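PDB 5UBA: pseudouridylate synthase RPUSD4, mitochondrial from Homo sapiens, which isomerises uridine to pseudouridine in mitochondrial RNAs, including the 16S ribosomal RNA, a modification needed to assemble that RNA into a functional mitochondrial ribosome. Local coordinates for residues 37-42 and 90-95; 174-179 and 190-195; 212-217 and 249-254; 232-237 and 284-289. All coordinates share one frame; numbering follows the deposited sequence. Where two conformers were deposited one is given.

From the N terminus, contact 1 comes first: strand 36-41 pairs with strand 89-93, and the 47 residues between the two segments include helix 57-69. Contact 2 follows in series and is more local, tying the two arms of the hairpin 175-182 and 186-193 in the larger mixed sheet. Contacts 3 and 4 alternate along the chain. Contact 3 closes when the residues leading into strand 252-259 return to the calcium-binding loop, whereas contact 4 joins helix 232-238 to the end of helix 277-285. Contact 3 packs against both neighbours, through Leu-252 on Leu-191 of contact 2 and Leu-214 on Leu-286 of contact 4. Contacts 1 and 4 lie on opposite sides of the chain's centre.

Contact 1 of 4, residues 37-42 and 90-95; sequences VVINKP and MVLAWD
Val-37 and Leu-92 face each other as a hydrogen-bonded antiparallel pair, and Ile-39 and Met-90 form the next such pair, with the non-hydrogen-bonded pair Val-38 and Val-91 between them. These are central strands of the four-stranded antiparallel sheet in the pseudouridine synthase domain. Four backbone bonds hold them, the shortest from Ile-39 N to Met-90 O at 2.8 Å, and the CA of Val-38 leans on the same oxygen. Packing is closest on the face bearing Val-37, Ile-39, Met-90 and Leu-92, which helix 57-69 covers. There Ile-39 and Met-90 run side by side; with chi1 at 64°, Ile-39 CG1 lies between its own N and carbonyl carbon and comes within 3.9 Å of Met-90 CB. The Trp-94 indole approaches Val-37 obliquely, NE1 lying 3.6 Å from CG2, while His-69 stacks on the ring. On the other face the two valines meet more loosely, CG2 of Val-38 standing 4.3 Å from CG2 of Val-91, and Leu-271 closes over both. The Lys-41 chain passes Met-90 SD at 4.1 Å from CD, then bends at chi3 and chi4, carrying NZ to the carbonyls of Pro-42, Leu-45, Lys-84 and Thr-86. An amine that donates to several backbone carbonyls is probably held firmly, which would tie the end of strand 36-41 to the backbone of 84-86, next to Asp-83, the active-site residue by similarity.

Contact 2 of 4, residues 174-179 and 190-195; sequences VTQYQV and ELQPIT
Gln-176 and Gln-192 exchange a pair of backbone hydrogen bonds, with Gln-192 N reaching Gln-176 O at 2.8 Å, and Gln-178 and Glu-190 repeat the pattern. Beyond the last paired strand residues, Ile-194 N still donates to Val-174 O. The side chain of Thr-195 adds a bond of its own: chi1 of 55° sets OG1 between the backbone N and the carbonyl carbon, where it receives Val-174 N at 3.0 Å and also bonds Gln-200. All this fastens the two arms of a beta hairpin within the mixed sheet of the RluA-family pseudouridine synthase domain, between strands 127-130 and 112-120. Polar side chains occupy the face of Gln-176, Gln-178, Glu-190 and Gln-192. Gln-176 and Gln-192 project alongside each other with amide planes 53° apart, and one water donates to both OE1 atoms, each 3.0 Å away; Lys-114 holds the second oxygen as well. The rest is van der Waals packing: Ile-194 CD1 lies against the Gln-176 amide, 3.6 Å from NE2, and the Ile-194 and Val-174 side chains cross with their CG1 atoms in contact. On the opposite face Leu-191 CD2 touches Tyr-177 CB at 3.7 Å, under helix 200-209.

Contact 3 of 4, residues 212-217 and 249-254; sequences PILGDH and PLHLHA. With CA (calcium ion), chain E.
Leu-214 lies beside His-251 with its CD2 methyl above the middle of the imidazole, 3.7 Å from the ring centroid and 11° off the ring normal, a CH-pi contact made over one face. With CG of Leu-214 anti to the backbone N (chi1 180°), the turn at chi2 carries CD2 over that face. The imidazole is steadied at its nitrogens, NE2 by Ser-282 and ND1 by a weak bond to Pro-249 O at 2.8 Å, while Leu-214 O takes a weak bond from His-251 N at 3.0 Å. Away from this ring, Leu-250 turns its CD1 into the angle between two partners, 3.7 Å from Ile-213 CG2 and 3.5 Å from Asp-216 CB. Asp-216 runs alongside Leu-250, and its carboxylate is salt-bridged to Arg-202 of helix 200-209. Further on, Ile-213 crosses Leu-252, its CD1 lying 4.1 Å from Leu-252 CD1. The backbone fits this close approach: residues Ile-213 to Asp-216 form a type II beta turn, and Gly-215, with phi 90°, sets its CA 3.4 Å from Pro-249 O in a CA-H...O contact. The same loop then gives His-217 O to calcium at 2.3 Å, beside the carbonyl oxygens of Ser-220, Asn-223 and Ala-226 and a water. The contact itself thus rests on apolar and CH-pi packing with weak polar bonds, while calcium gathers four backbone carbonyls from His-217 onward.

Contact 4 of 4, residues 232-237 and 284-289; sequences VGTLKK and HRLRLE
A Schellman motif ends helix 277-285, with Arg-287 at positive phi, and this helix end abuts the C-terminal part of helix 232-238. Arg-285 makes the main link. Its chain, bent at chi2 and chi3, turns the guanidinium side-on to Lys-237 O, so that NE donates at 2.8 Å in a nearly straight bond and NH1 adds a longer one at 3.3 Å; the oxygen lies in the guanidinium plane. Lys-237 in turn extends along the other segment. Its CB sits 3.4 Å from Arg-285 O, and its CE lies over one face of the Arg-287 guanidinium, toward the rim. A water accepts from Lys-237 NZ and donates to Leu-286 O, bridging the two. Deeper in, the Leu-286 and Thr-234 side chains cross, CD2 of the former 3.9 Å from CG2 of the latter, while Leu-286 also touches Ile-118 of strand 112-120. The helix-end carbonyl probably stabilises the Arg-285 guanidinium; the like-charged Lys-237 NZ and Arg-287 NE stay 5.3 Å apart, with NZ bonded to the water.

Contact 1 of 4, residues 37-42 and 90-95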
loop_
_atom_site.group_PDB
_atom_site.type_symbol
_atom_site.label_atom_id
_atom_site.label_comp_id
_atom_site.label_asym_id
_atom_site.label_seq_id
_atom_site.Cartn_x
_atom_site.Cartn_y
_atom_site.Cartn_z
ATOM N N VAL A 37 17.797 6.486 5.462
ATOM C CA VAL A 37 17.721 5.068 5.821
ATOM C C VAL A 37 16.401 4.562 5.248
ATOM O O VAL A 37 15.341 5.049 5.626
ATOM C CB VAL A 37 17.732 4.848 7.341
ATOM C CG1 VAL A 37 17.617 3.358 7.659
ATOM C CG2 VAL A 37 19.022 5.406 7.946
ATOM N N VAL A 38 16.478 3.572 4.362
ATOM C CA VAL A 38 15.266 3.049 3.718
ATOM C C VAL A 38 14.995 1.671 4.296
ATOM O O VAL A 38 15.838 0.782 4.157
ATOM C CB VAL A 38 15.393 2.993 2.189
ATOM C CG1 VAL A 38 14.055 2.573 1.583
ATOM C CG2 VAL A 38 15.861 4.339 1.660
ATOM N N ILE A 39 13.831 1.518 4.911
ATOM C CA ILE A 39 13.426 0.264 5.548
ATOM C C ILE A 39 12.351 -0.456 4.731
ATOM O O ILE A 39 11.748 0.102 3.812
ATOM C CB ILE A 39 12.947 0.467 6.996
ATOM C CG1 ILE A 39 11.698 1.321 7.059
ATOM C CG2 ILE A 39 14.058 1.064 7.846
ATOM C CD1 ILE A 39 11.073 1.384 8.426
ATOM N N ASN A 40 12.135 -1.708 5.110
ATOM C CA ASN A 40 11.073 -2.544 4.613
ATOM C C ASN A 40 10.045 -2.666 5.729
ATOM O O ASN A 40 10.251 -3.401 6.732
ATOM C CB ASN A 40 11.661 -3.887 4.199
ATOM C CG ASN A 40 10.610 -4.883 3.776
ATOM O OD1 ASN A 40 9.427 -4.586 3.782
ATOM N ND2 ASN A 40 11.055 -6.081 3.401
ATOM N N LYS A 41 8.959 -1.907 5.625
ATOM C CA LYS A 41 7.991 -1.862 6.706
ATOM C C LYS A 41 7.244 -3.194 6.782
ATOM O O LYS A 41 6.712 -3.647 5.781
ATOM C CB LYS A 41 6.973 -0.718 6.562
ATOM C CG LYS A 41 6.156 -0.484 7.831
ATOM C CD LYS A 41 5.003 0.487 7.685
ATOM C CE LYS A 41 3.791 -0.090 7.029
ATOM N NZ LYS A 41 3.165 -1.300 7.680
ATOM N N PRO A 42 7.237 -3.825 7.957
ATOM C CA PRO A 42 6.488 -5.089 8.053
ATOM C C PRO A 42 4.982 -4.926 8.064
ATOM O O PRO A 42 4.435 -3.874 8.434
ATOM C CB PRO A 42 6.985 -5.709 9.372
ATOM C CG PRO A 42 7.576 -4.608 10.122
ATOM C CD PRO A 42 7.993 -3.523 9.178
ATOM N N MET A 90 9.978 2.214 2.682
ATOM C CA MET A 90 9.697 3.375 3.529
ATOM C C MET A 90 11.003 4.127 3.810
ATOM O O MET A 90 11.953 3.567 4.368
ATOM C CB MET A 90 8.984 2.966 4.819
ATOM C CG MET A 90 8.584 4.142 5.685
ATOM S SD MET A 90 7.692 3.554 7.127
ATOM C CE MET A 90 7.482 5.107 7.988
ATOM N N VAL A 91 11.017 5.406 3.428
ATOM C CA VAL A 91 12.184 6.270 3.513
ATOM C C VAL A 91 12.156 7.089 4.818
ATOM O O VAL A 91 11.165 7.726 5.150
ATOM C CB VAL A 91 12.222 7.258 2.321
ATOM C CG1 VAL A 91 13.412 8.188 2.426
ATOM C CG2 VAL A 91 12.241 6.519 0.996
ATOM N N LEU A 92 13.269 7.013 5.535
ATOM C CA LEU A 92 13.517 7.810 6.729
ATOM C C LEU A 92 14.734 8.684 6.461
ATOM O O LEU A 92 15.580 8.345 5.653
ATOM C CB LEU A 92 13.838 6.888 7.913
ATOM C CG LEU A 92 12.831 5.789 8.216
ATOM C CD1 LEU A 92 13.321 4.870 9.342
ATOM C CD2 LEU A 92 11.501 6.382 8.579
ATOM N N ALA A 93 14.813 9.830 7.152
ATOM C CA ALA A 93 15.945 10.741 7.012
ATOM C C ALA A 93 16.600 11.070 8.345
ATOM O O ALA A 93 15.906 11.264 9.338
ATOM C CB ALA A 93 15.504 12.034 6.373
ATOM N N TRP A 94 17.903 11.210 8.306
ATOM C CA TRP A 94 18.671 11.619 9.492
ATOM C C TRP A 94 18.393 13.062 9.937
ATOM O O TRP A 94 18.271 13.332 11.133
ATOM C CB TRP A 94 20.160 11.471 9.180
ATOM C CG TRP A 94 20.601 10.070 9.118
ATOM C CD1 TRP A 94 21.050 9.382 8.035
ATOM C CD2 TRP A 94 20.653 9.165 10.224
ATOM N NE1 TRP A 94 21.364 8.086 8.396
ATOM C CE2 TRP A 94 21.120 7.928 9.731
ATOM C CE3 TRP A 94 20.325 9.276 11.580
ATOM C CZ2 TRP A 94 21.293 6.799 10.564
ATOM C CZ3 TRP A 94 20.508 8.161 12.405
ATOM C CH2 TRP A 94 20.975 6.950 11.885
ATOM N N ASP A 95 18.260 13.966 8.953
ATOM C CA ASP A 95 18.173 15.418 9.168
ATOM C C ASP A 95 16.721 15.884 8.972
ATOM O O ASP A 95 16.071 15.481 8.015
ATOM C CB ASP A 95 19.118 16.100 8.164
ATOM C CG ASP A 95 19.192 17.608 8.331
ATOM O OD1 ASP A 95 19.934 18.085 9.208
ATOM O OD2 ASP A 95 18.525 18.309 7.553
#

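Contact 2 of 4, residues 174-179 and 190-195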
loop_
_atom_site.group_PDB
_atom_site.type_symbol
_atom_site.label_atom_id
_atom_site.label_comp_id
_atom_site.label_asym_id
_atom_site.label_seq_id
_atom_site.Cartn_x
_atom_site.Cartn_y
_atom_site.Cartn_z
ATOM N N VAL A 174 -6.336 9.832 -8.524
ATOM C CA VAL A 174 -5.935 9.231 -9.774
ATOM C C VAL A 174 -4.958 8.097 -9.490
ATOM O O VAL A 174 -3.913 8.293 -8.864
ATOM C CB VAL A 174 -5.244 10.264 -10.650
ATOM C CG1 VAL A 174 -4.774 9.645 -11.949
ATOM C CG2 VAL A 174 -6.190 11.438 -10.881
ATOM N N THR A 175 -5.306 6.919 -9.998
ATOM C CA THR A 175 -4.496 5.700 -9.892
ATOM C C THR A 175 -4.277 5.120 -11.270
ATOM O O THR A 175 -5.256 4.805 -11.953
ATOM C CB THR A 175 -5.259 4.655 -9.060
ATOM O OG1 THR A 175 -5.553 5.192 -7.770
ATOM C CG2 THR A 175 -4.451 3.372 -8.916
ATOM N N GLN A 176 -3.027 4.960 -11.686
ATOM C CA GLN A 176 -2.701 4.220 -12.901
ATOM C C GLN A 176 -2.553 2.762 -12.511
ATOM O O GLN A 176 -2.053 2.459 -11.420
ATOM C CB GLN A 176 -1.428 4.761 -13.552
ATOM C CG GLN A 176 -1.646 6.208 -13.975
ATOM C CD GLN A 176 -0.444 6.896 -14.570
ATOM O OE1 GLN A 176 0.613 6.297 -14.805
ATOM N NE2 GLN A 176 -0.612 8.185 -14.846
ATOM N N TYR A 177 -2.937 1.852 -13.399
ATOM C CA TYR A 177 -2.774 0.423 -13.134
ATOM C C TYR A 177 -2.425 -0.363 -14.360
ATOM O O TYR A 177 -2.757 0.033 -15.468
ATOM C CB TYR A 177 -4.017 -0.157 -12.479
ATOM C CG TYR A 177 -5.182 -0.296 -13.432
ATOM C CD1 TYR A 177 -6.070 0.752 -13.645
ATOM C CD2 TYR A 177 -5.379 -1.486 -14.121
ATOM C CE1 TYR A 177 -7.132 0.617 -14.543
ATOM C CE2 TYR A 177 -6.445 -1.634 -15.000
ATOM C CZ TYR A 177 -7.315 -0.577 -15.194
ATOM O OH TYR A 177 -8.382 -0.706 -16.103
ATOM N N GLN A 178 -1.760 -1.491 -14.143
ATOM C CA GLN A 178 -1.372 -2.405 -15.196
ATOM C C GLN A 178 -1.364 -3.803 -14.623
ATOM O O GLN A 178 -0.611 -4.080 -13.670
ATOM C CB GLN A 178 0.043 -2.055 -15.661
ATOM C CG GLN A 178 0.703 -3.053 -16.583
ATOM C CD GLN A 178 0.075 -3.078 -17.936
ATOM O OE1 GLN A 178 0.186 -2.108 -18.684
ATOM N NE2 GLN A 178 -0.581 -4.189 -18.276
ATOM N N VAL A 179 -2.137 -4.699 -15.206
ATOM C CA VAL A 179 -2.038 -6.106 -14.849
ATOM C C VAL A 179 -0.674 -6.642 -15.293
ATOM O O VAL A 179 -0.280 -6.451 -16.454
ATOM C CB VAL A 179 -3.179 -6.939 -15.471
ATOM C CG1 VAL A 179 -2.902 -8.434 -15.336
ATOM C CG2 VAL A 179 -4.519 -6.534 -14.866
ATOM N N GLU A 190 0.147 -3.961 -10.923
ATOM C CA GLU A 190 1.007 -2.836 -10.565
ATOM C C GLU A 190 0.166 -1.572 -10.536
ATOM O O GLU A 190 -0.600 -1.293 -11.468
ATOM C CB GLU A 190 2.163 -2.695 -11.559
ATOM C CG GLU A 190 3.240 -1.693 -11.131
ATOM C CD GLU A 190 4.590 -1.882 -11.869
ATOM O OE1 GLU A 190 4.655 -1.351 -13.015
ATOM O OE2 GLU A 190 5.596 -2.525 -11.358
ATOM N N LEU A 191 0.285 -0.817 -9.453
ATOM C CA LEU A 191 -0.504 0.384 -9.226
ATOM C C LEU A 191 0.416 1.559 -9.013
ATOM O O LEU A 191 1.423 1.438 -8.301
ATOM C CB LEU A 191 -1.321 0.189 -7.963
ATOM C CG LEU A 191 -2.218 -1.058 -7.951
ATOM C CD1 LEU A 191 -2.621 -1.441 -6.555
ATOM C CD2 LEU A 191 -3.413 -0.781 -8.832
ATOM N N GLN A 192 0.046 2.703 -9.571
ATOM C CA GLN A 192 0.784 3.928 -9.327
ATOM C C GLN A 192 -0.227 4.966 -8.945
ATOM O O GLN A 192 -0.879 5.542 -9.838
ATOM C CB GLN A 192 1.626 4.370 -10.532
ATOM C CG GLN A 192 2.324 5.700 -10.238
ATOM C CD GLN A 192 3.280 6.175 -11.300
ATOM O OE1 GLN A 192 3.555 5.499 -12.283
ATOM N NE2 GLN A 192 3.804 7.378 -11.087
ATOM N N PRO A 193 -0.358 5.237 -7.637
ATOM C CA PRO A 193 -1.181 6.365 -7.204
ATOM C C PRO A 193 -0.432 7.652 -7.607
ATOM O O PRO A 193 0.766 7.814 -7.290
ATOM C CB PRO A 193 -1.285 6.185 -5.694
ATOM C CG PRO A 193 -0.054 5.405 -5.322
ATOM C CD PRO A 193 0.369 4.602 -6.509
ATOM N N ILE A 194 -1.086 8.502 -8.391
ATOM C CA ILE A 194 -0.496 9.773 -8.786
ATOM C C ILE A 194 -0.740 10.773 -7.679
ATOM O O ILE A 194 0.174 11.491 -7.261
ATOM C CB ILE A 194 -1.104 10.286 -10.108
ATOM C CG1 ILE A 194 -0.901 9.247 -11.230
ATOM C CG2 ILE A 194 -0.529 11.656 -10.452
ATOM C CD1 ILE A 194 0.535 8.876 -11.545
ATOM N N THR A 195 -1.979 10.792 -7.205
ATOM C CA THR A 195 -2.365 11.486 -5.981
ATOM C C THR A 195 -2.022 10.621 -4.767
ATOM O O THR A 195 -1.400 9.564 -4.910
ATOM C CB THR A 195 -3.856 11.782 -6.032
ATOM O OG1 THR A 195 -4.559 10.551 -6.268
ATOM C CG2 THR A 195 -4.187 12.734 -7.175
HETATM O O HOH W 1 1.899 3.676 -14.056
#

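Contact 3 of 4, residues 212-217 and 249-254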
loop_
_atom_site.group_PDB
_atom_site.type_symbol
_atom_site.label_atom_id
_atom_site.label_comp_id
_atom_site.label_asym_id
_atom_site.label_seq_id
_atom_site.Cartn_x
_atom_site.Cartn_y
_atom_site.Cartn_z
ATOM N N PRO A 212 -11.400 -6.135 -5.859
ATOM C CA PRO A 212 -10.793 -5.805 -4.565
ATOM C C PRO A 212 -9.501 -6.561 -4.327
ATOM O O PRO A 212 -9.290 -7.674 -4.810
ATOM C CB PRO A 212 -11.846 -6.210 -3.541
ATOM C CG PRO A 212 -12.675 -7.226 -4.246
ATOM C CD PRO A 212 -12.651 -6.892 -5.712
ATOM N N ILE A 213 -8.620 -5.943 -3.559
ATOM C CA ILE A 213 -7.386 -6.618 -3.190
ATOM C C ILE A 213 -7.693 -7.837 -2.324
ATOM O O ILE A 213 -8.602 -7.786 -1.477
ATOM C CB ILE A 213 -6.464 -5.622 -2.456
ATOM C CG1 ILE A 213 -6.101 -4.456 -3.391
ATOM C CG2 ILE A 213 -5.213 -6.296 -1.927
ATOM C CD1 ILE A 213 -5.232 -3.418 -2.749
ATOM N N LEU A 214 -6.924 -8.907 -2.524
ATOM C CA LEU A 214 -7.024 -10.115 -1.724
ATOM C C LEU A 214 -6.796 -9.753 -0.253
ATOM O O LEU A 214 -5.795 -9.103 0.073
ATOM C CB LEU A 214 -5.993 -11.148 -2.154
ATOM C CG LEU A 214 -5.976 -12.473 -1.386
ATOM C CD1 LEU A 214 -7.278 -13.244 -1.533
ATOM C CD2 LEU A 214 -4.816 -13.315 -1.877
ATOM N N GLY A 215 -7.734 -10.131 0.608
ATOM C CA GLY A 215 -7.640 -9.799 2.014
ATOM C C GLY A 215 -8.278 -8.503 2.408
ATOM O O GLY A 215 -8.237 -8.157 3.562
ATOM N N ASP A 216 -8.869 -7.773 1.455
ATOM C CA ASP A 216 -9.489 -6.500 1.779
ATOM C C ASP A 216 -10.928 -6.702 2.261
ATOM O O ASP A 216 -11.876 -6.461 1.532
ATOM C CB ASP A 216 -9.440 -5.516 0.605
ATOM C CG ASP A 216 -9.651 -4.098 1.059
ATOM O OD1 ASP A 216 -10.177 -3.882 2.181
ATOM O OD2 ASP A 216 -9.220 -3.175 0.330
ATOM N N HIS A 217 -11.041 -7.112 3.506
ATOM C CA HIS A 217 -12.366 -7.368 4.071
ATOM C C HIS A 217 -13.194 -6.099 4.108
ATOM O O HIS A 217 -14.407 -6.117 3.733
ATOM C CB HIS A 217 -12.208 -8.034 5.428
ATOM C CG HIS A 217 -11.295 -9.202 5.355
ATOM N ND1 HIS A 217 -11.569 -10.287 4.560
ATOM C CD2 HIS A 217 -10.046 -9.392 5.837
ATOM C CE1 HIS A 217 -10.563 -11.139 4.624
ATOM N NE2 HIS A 217 -9.610 -10.605 5.372
ATOM N N PRO A 249 -4.533 -11.849 5.217
ATOM C CA PRO A 249 -4.064 -10.456 5.266
ATOM C C PRO A 249 -4.293 -9.716 3.959
ATOM O O PRO A 249 -4.378 -10.324 2.892
ATOM C CB PRO A 249 -2.574 -10.587 5.488
ATOM C CG PRO A 249 -2.233 -11.868 4.820
ATOM C CD PRO A 249 -3.394 -12.774 5.128
ATOM N N LEU A 250 -4.356 -8.400 4.040
ATOM C CA LEU A 250 -4.285 -7.588 2.815
ATOM C C LEU A 250 -2.991 -7.883 2.056
ATOM O O LEU A 250 -1.953 -8.128 2.662
ATOM C CB LEU A 250 -4.335 -6.114 3.171
ATOM C CG LEU A 250 -4.598 -5.155 2.012
ATOM C CD1 LEU A 250 -6.036 -5.241 1.495
ATOM C CD2 LEU A 250 -4.275 -3.751 2.487
ATOM N N HIS A 251 -3.071 -7.893 0.719
ATOM C CA HIS A 251 -1.938 -8.121 -0.174
ATOM C C HIS A 251 -1.660 -6.838 -0.953
ATOM O O HIS A 251 -1.958 -6.733 -2.146
ATOM C CB HIS A 251 -2.193 -9.290 -1.130
ATOM C CG HIS A 251 -2.158 -10.631 -0.464
ATOM N ND1 HIS A 251 -3.036 -10.991 0.534
ATOM C CD2 HIS A 251 -1.367 -11.696 -0.685
ATOM C CE1 HIS A 251 -2.764 -12.237 0.909
ATOM N NE2 HIS A 251 -1.743 -12.673 0.204
ATOM N N LEU A 252 -1.041 -5.879 -0.277
ATOM C CA LEU A 252 -0.679 -4.572 -0.868
ATOM C C LEU A 252 0.729 -4.189 -0.441
ATOM O O LEU A 252 0.962 -3.929 0.740
ATOM C CB LEU A 252 -1.685 -3.504 -0.476
ATOM C CG LEU A 252 -1.412 -2.080 -0.994
ATOM C CD1 LEU A 252 -1.413 -2.051 -2.520
ATOM C CD2 LEU A 252 -2.442 -1.103 -0.467
ATOM N N HIS A 253 1.647 -4.187 -1.396
ATOM C CA HIS A 253 3.076 -4.000 -1.169
ATOM C C HIS A 253 3.593 -2.744 -1.890
ATOM O O HIS A 253 3.386 -2.590 -3.103
ATOM C CB HIS A 253 3.807 -5.222 -1.697
ATOM C CG HIS A 253 5.293 -5.162 -1.554
ATOM N ND1 HIS A 253 5.937 -5.133 -0.324
ATOM C CD2 HIS A 253 6.263 -5.150 -2.493
ATOM C CE1 HIS A 253 7.240 -5.136 -0.530
ATOM N NE2 HIS A 253 7.472 -5.135 -1.830
ATOM N N ALA A 254 4.294 -1.892 -1.132
ATOM C CA ALA A 254 4.998 -0.743 -1.706
ATOM C C ALA A 254 6.302 -1.290 -2.287
ATOM O O ALA A 254 7.294 -1.539 -1.584
ATOM C CB ALA A 254 5.245 0.315 -0.637
HETATM CA CA CA E . -16.438 -7.125 3.403
HETATM O O HOH W 2 -17.419 -9.070 2.584
#

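Contact 4 of 4, residues 232-237 and 284-289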
loop_
_atom_site.group_PDB
_atom_site.type_symbol
_atom_site.label_atom_id
_atom_site.label_comp_id
_atom_site.label_asym_id
_atom_site.label_seq_id
_atom_site.Cartn_x
_atom_site.Cartn_y
_atom_site.Cartn_z
ATOM N N VAL A 232 -15.124 -20.910 -4.444
ATOM C CA VAL A 232 -14.683 -22.245 -4.108
ATOM C C VAL A 232 -13.314 -22.558 -4.705
ATOM O O VAL A 232 -12.462 -23.093 -4.021
ATOM C CB VAL A 232 -15.724 -23.280 -4.576
ATOM C CG1 VAL A 232 -15.278 -24.685 -4.214
ATOM C CG2 VAL A 232 -17.060 -22.958 -3.938
ATOM N N GLY A 233 -13.095 -22.183 -5.965
ATOM C CA GLY A 233 -11.830 -22.465 -6.656
ATOM C C GLY A 233 -10.637 -21.700 -6.085
ATOM O O GLY A 233 -9.549 -22.264 -5.971
ATOM N N THR A 234 -10.887 -20.446 -5.711
ATOM C CA THR A 234 -9.848 -19.584 -5.107
ATOM C C THR A 234 -9.513 -20.114 -3.721
ATOM O O THR A 234 -8.352 -20.260 -3.383
ATOM C CB THR A 234 -10.310 -18.135 -5.030
ATOM O OG1 THR A 234 -10.558 -17.679 -6.372
ATOM C CG2 THR A 234 -9.245 -17.254 -4.373
ATOM N N LEU A 235 -10.532 -20.439 -2.943
ATOM C CA LEU A 235 -10.268 -21.069 -1.642
ATOM C C LEU A 235 -9.470 -22.364 -1.759
ATOM O O LEU A 235 -8.548 -22.607 -0.965
ATOM C CB LEU A 235 -11.555 -21.282 -0.866
ATOM C CG LEU A 235 -12.250 -20.014 -0.383
ATOM C CD1 LEU A 235 -13.678 -20.328 0.058
ATOM C CD2 LEU A 235 -11.472 -19.304 0.725
ATOM N N LYS A 236 -9.802 -23.192 -2.747
ATOM C CA LYS A 236 -9.093 -24.445 -2.958
ATOM C C LYS A 236 -7.631 -24.219 -3.355
ATOM O O LYS A 236 -6.739 -24.881 -2.834
ATOM C CB LYS A 236 -9.826 -25.293 -4.008
ATOM C CG LYS A 236 -9.256 -26.682 -4.211
ATOM C CD LYS A 236 -10.243 -27.545 -4.992
ATOM C CE LYS A 236 -9.568 -28.257 -6.151
ATOM N NZ LYS A 236 -8.467 -29.163 -5.719
ATOM N N LYS A 237 -7.381 -23.257 -4.245
ATOM C CA LYS A 237 -5.998 -22.873 -4.587
ATOM C C LYS A 237 -5.206 -22.412 -3.354
ATOM O O LYS A 237 -4.076 -22.845 -3.138
ATOM C CB LYS A 237 -5.995 -21.795 -5.668
ATOM C CG LYS A 237 -6.366 -22.289 -7.056
ATOM C CD LYS A 237 -6.565 -21.106 -7.992
ATOM C CE LYS A 237 -6.811 -21.530 -9.423
ATOM N NZ LYS A 237 -7.531 -20.442 -10.139
ATOM N N HIS A 284 2.044 -17.900 -5.781
ATOM C CA HIS A 284 2.285 -19.255 -6.241
ATOM C C HIS A 284 1.009 -20.077 -6.178
ATOM O O HIS A 284 0.681 -20.812 -7.140
ATOM C CB HIS A 284 3.331 -19.939 -5.367
ATOM C CG HIS A 284 3.604 -21.348 -5.782
ATOM N ND1 HIS A 284 3.125 -22.435 -5.079
ATOM C CD2 HIS A 284 4.254 -21.846 -6.858
ATOM C CE1 HIS A 284 3.504 -23.544 -5.690
ATOM N NE2 HIS A 284 4.182 -23.216 -6.774
ATOM N N ARG A 285 0.279 -19.978 -5.074
ATOM C CA ARG A 285 -0.951 -20.763 -4.902
ATOM C C ARG A 285 -2.008 -20.394 -5.925
ATOM O O ARG A 285 -2.769 -21.255 -6.393
ATOM C CB ARG A 285 -1.534 -20.608 -3.491
ATOM C CG ARG A 285 -0.683 -21.154 -2.353
ATOM C CD ARG A 285 -0.212 -22.556 -2.585
ATOM N NE ARG A 285 -1.308 -23.449 -2.944
ATOM C CZ ARG A 285 -1.126 -24.710 -3.339
ATOM N NH1 ARG A 285 -2.177 -25.459 -3.661
ATOM N NH2 ARG A 285 0.101 -25.219 -3.424
ATOM N N LEU A 286 -2.078 -19.108 -6.269
ATOM C CA LEU A 286 -3.070 -18.607 -7.196
ATOM C C LEU A 286 -2.644 -18.759 -8.662
ATOM O O LEU A 286 -3.410 -18.399 -9.544
ATOM C CB LEU A 286 -3.384 -17.135 -6.891
ATOM C CG LEU A 286 -4.128 -16.939 -5.581
ATOM C CD1 LEU A 286 -4.136 -15.464 -5.215
ATOM C CD2 LEU A 286 -5.538 -17.477 -5.625
ATOM N N ARG A 287 -1.458 -19.299 -8.905
ATOM C CA ARG A 287 -0.909 -19.570 -10.247
ATOM C C ARG A 287 -0.616 -18.325 -11.034
ATOM O O ARG A 287 -0.726 -18.304 -12.257
ATOM C CB ARG A 287 -1.795 -20.537 -11.023
ATOM C CG ARG A 287 -2.101 -21.776 -10.197
ATOM C CD ARG A 287 -3.092 -22.666 -10.879
ATOM N NE ARG A 287 -3.433 -23.789 -10.001
ATOM C CZ ARG A 287 -4.251 -24.786 -10.332
ATOM N NH1 ARG A 287 -4.507 -25.744 -9.445
ATOM N NH2 ARG A 287 -4.841 -24.815 -11.537
ATOM N N LEU A 288 -0.235 -17.284 -10.294
ATOM C CA LEU A 288 0.236 -16.026 -10.862
ATOM C C LEU A 288 1.740 -16.068 -10.962
ATOM O O LEU A 288 2.395 -16.779 -10.210
ATOM C CB LEU A 288 -0.212 -14.863 -9.982
ATOM C CG LEU A 288 -1.733 -14.691 -9.923
ATOM C CD1 LEU A 288 -2.163 -13.729 -8.815
ATOM C CD2 LEU A 288 -2.297 -14.227 -11.259
ATOM N N GLU A 289 2.275 -15.342 -11.929
ATOM C CA GLU A 289 3.691 -15.318 -12.206
ATOM C C GLU A 289 4.272 -13.951 -11.884
ATOM O O GLU A 289 3.607 -12.930 -12.022
ATOM C CB GLU A 289 3.918 -15.607 -13.690
ATOM C CG GLU A 289 3.301 -16.923 -14.155
ATOM C CD GLU A 289 3.745 -17.321 -15.555
ATOM O OE1 GLU A 289 2.951 -17.173 -16.520
ATOM O OE2 GLU A 289 4.896 -17.778 -15.694
HETATM O O HOH W 3 -6.076 -17.792 -9.718
#